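Local coordinates for protein obscurin (Homo sapiens, PDB 4C4K) that is a giant muscle protein that probably helps to organise the sarcomere and to carry signalling there through its RhoGEF and kinase activities, at residues L53-G57 with D58-L62. Sequence-based numbering, arbitrary orientation.
With EDO (1,2-ethanediol), chain G; EDO (1,2-ethanediol), chain F.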
loop_
_atom_site.group_PDB
_atom_site.type_symbol
_atom_site.label_atom_id
_atom_site.label_comp_id
_atom_site.label_asym_id
_atom_site.label_seq_id
_atom_site.Cartn_x
_atom_site.Cartn_y
_atom_site.Cartn_z
ATOM N N LEU A 53 3.561 -9.431 -16.059
ATOM C CA LEU A 53 3.962 -9.658 -14.679
ATOM C C LEU A 53 5.275 -10.402 -14.634
ATOM O O LEU A 53 5.488 -11.338 -15.414
ATOM C CB LEU A 53 2.875 -10.445 -13.939
ATOM C CG LEU A 53 1.540 -9.740 -13.790
ATOM C CD1 LEU A 53 0.416 -10.755 -13.638
ATOM C CD2 LEU A 53 1.545 -8.851 -12.589
ATOM N N ALA A 54 6.179 -9.970 -13.744
ATOM C CA ALA A 54 7.483 -10.610 -13.625
ATOM C C ALA A 54 8.039 -10.441 -12.230
ATOM O O ALA A 54 7.620 -9.553 -11.483
ATOM C CB ALA A 54 8.454 -10.043 -14.668
ATOM N N GLN A 55 8.971 -11.316 -11.891
ATOM C CA GLN A 55 9.652 -11.405 -10.605
ATOM C C GLN A 55 11.141 -11.609 -10.870
ATOM O O GLN A 55 11.505 -12.315 -11.806
ATOM C CB GLN A 55 9.091 -12.612 -9.816
ATOM C CG GLN A 55 9.700 -12.819 -8.437
ATOM C CD GLN A 55 9.205 -14.059 -7.749
ATOM O OE1 GLN A 55 8.201 -14.673 -8.140
ATOM N NE2 GLN A 55 9.885 -14.429 -6.674
ATOM N N ASP A 56 11.988 -10.989 -10.047
ATOM C CA ASP A 56 13.449 -11.148 -10.067
ATOM C C ASP A 56 13.921 -11.027 -8.614
ATOM O O ASP A 56 14.156 -9.926 -8.117
ATOM C CB ASP A 56 14.134 -10.125 -10.991
ATOM C CG ASP A 56 15.595 -10.437 -11.289
ATOM O OD1 ASP A 56 16.054 -11.551 -10.933
ATOM O OD2 ASP A 56 16.277 -9.571 -11.894
ATOM N N GLY A 57 13.961 -12.162 -7.927
ATOM C CA GLY A 57 14.280 -12.234 -6.506
ATOM C C GLY A 57 13.128 -11.648 -5.719
ATOM O O GLY A 57 11.974 -12.052 -5.921
ATOM N N ASP A 58 13.421 -10.618 -4.904
ATOM C CA ASP A 58 12.417 -9.894 -4.102
ATOM C C ASP A 58 11.776 -8.688 -4.862
ATOM O O ASP A 58 11.058 -7.899 -4.252
ATOM C CB ASP A 58 13.048 -9.410 -2.773
ATOM C CG ASP A 58 14.302 -8.549 -2.917
ATOM O OD1 ASP A 58 14.511 -7.969 -4.012
ATOM O OD2 ASP A 58 15.042 -8.402 -1.918
ATOM N N LEU A 59 12.087 -8.502 -6.155
ATOM C CA LEU A 59 11.536 -7.370 -6.904
ATOM C C LEU A 59 10.447 -7.910 -7.833
ATOM O O LEU A 59 10.655 -8.908 -8.527
ATOM C CB LEU A 59 12.662 -6.572 -7.630
ATOM C CG LEU A 59 12.305 -5.292 -8.478
ATOM C CD1 LEU A 59 11.729 -4.160 -7.616
ATOM C CD2 LEU A 59 13.544 -4.737 -9.190
ATOM N N TYR A 60 9.253 -7.310 -7.743
ATOM C CA TYR A 60 8.029 -7.699 -8.470
ATOM C C TYR A 60 7.566 -6.564 -9.358
ATOM O O TYR A 60 7.518 -5.415 -8.928
ATOM C CB TYR A 60 6.923 -8.098 -7.484
ATOM C CG TYR A 60 7.319 -9.268 -6.614
ATOM C CD1 TYR A 60 8.126 -9.085 -5.493
ATOM C CD2 TYR A 60 6.889 -10.556 -6.905
ATOM C CE1 TYR A 60 8.477 -10.155 -4.672
ATOM C CE2 TYR A 60 7.239 -11.638 -6.093
ATOM C CZ TYR A 60 8.052 -11.433 -4.989
ATOM O OH TYR A 60 8.409 -12.480 -4.178
ATOM N N ARG A 61 7.187 -6.900 -10.585
ATOM C CA ARG A 61 6.839 -5.919 -11.596
ATOM C C ARG A 61 5.512 -6.205 -12.304
ATOM O O ARG A 61 5.160 -7.356 -12.588
ATOM C CB ARG A 61 7.992 -5.871 -12.625
ATOM C CG ARG A 61 7.918 -4.775 -13.701
ATOM C CD ARG A 61 9.215 -4.674 -14.522
ATOM N NE ARG A 61 10.365 -4.513 -13.618
ATOM C CZ ARG A 61 10.700 -3.379 -13.005
ATOM N NH1 ARG A 61 10.056 -2.249 -13.280
ATOM N NH2 ARG A 61 11.720 -3.355 -12.159
ATOM N N LEU A 62 4.801 -5.112 -12.605
ATOM C CA LEU A 62 3.642 -5.029 -13.470
ATOM C C LEU A 62 3.957 -3.989 -14.543
ATOM O O LEU A 62 4.056 -2.804 -14.231
ATOM C CB LEU A 62 2.350 -4.650 -12.721
ATOM C CG LEU A 62 1.105 -4.394 -13.638
ATOM C CD1 LEU A 62 0.831 -5.606 -14.585
ATOM C CD2 LEU A 62 -0.114 -4.054 -12.809
HETATM C C1 EDO G . 11.307 -8.101 -12.586
HETATM O O1 EDO G . 10.983 -7.398 -13.764
HETATM C C2 EDO G . 11.595 -7.046 -11.537
HETATM O O2 EDO G . 12.616 -6.167 -12.026
HETATM C C1 EDO F . 4.785 -11.054 -10.309
HETATM O O1 EDO F . 4.437 -12.244 -9.630
HETATM C C2 EDO F . 4.005 -9.892 -9.668
HETATM O O2 EDO F . 4.383 -8.698 -10.323
HETATM O O HOH W 1 6.470 -15.132 -5.146
#
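Gln55 and Tyr60 run side by side on one face of a tight hairpin, both pointing the same way. The amide carbon of Gln55, CD, comes 3.5 Å from Tyr60 CE2, with the amide turned 28° from the ring plane. With CG anti to the backbone N (chi1 -179°) and the chain extended beyond it, Gln55 reaches along the ring as far as the turn, where NE2 donates to Gly57 O at 3.3 Å, the acceptor lying near the amide plane. A water in the plane of the ring weakly joins Gln55 OE1 and Tyr60 OH. Trading Tyr60 for an alanine would probably strip the Gln55 chain of the surface it lies along and leave its amide freer to swing off the turn.

Farther along this face Leu53 CD2 meets Leu62 CD1 at 3.9 Å, and an ethanediol, probably from the crystallisation liquor, fits in beside Leu53 and Tyr60 and donates to Arg61 O. On the reverse face a second ethanediol sits over Ala54, Asp56 and Leu59; bent at chi3 (-54°), Arg61 brings NE to its O1 at 3.0 Å and NH2 to its O2.

Behind these side chains lies the backbone ladder. Ala54 and Arg61 exchange two bonds, and Asp56 N donates to Leu59 O at 2.9 Å. The return bond, Leu59 N to Asp56 O, is longer at 3.2 Å and comes from above the carbonyl plane, closing a type II' turn in which Gly57 takes a positive phi.

The hairpin forms the edge of one sheet of the Ig sandwich: strand 51-56 is outermost, while strand 59-64 bonds on to strand 22-31. Tyr60 and Leu62 face inward, against Val36 and Trp38 of strand 35-40 in the opposing sheet.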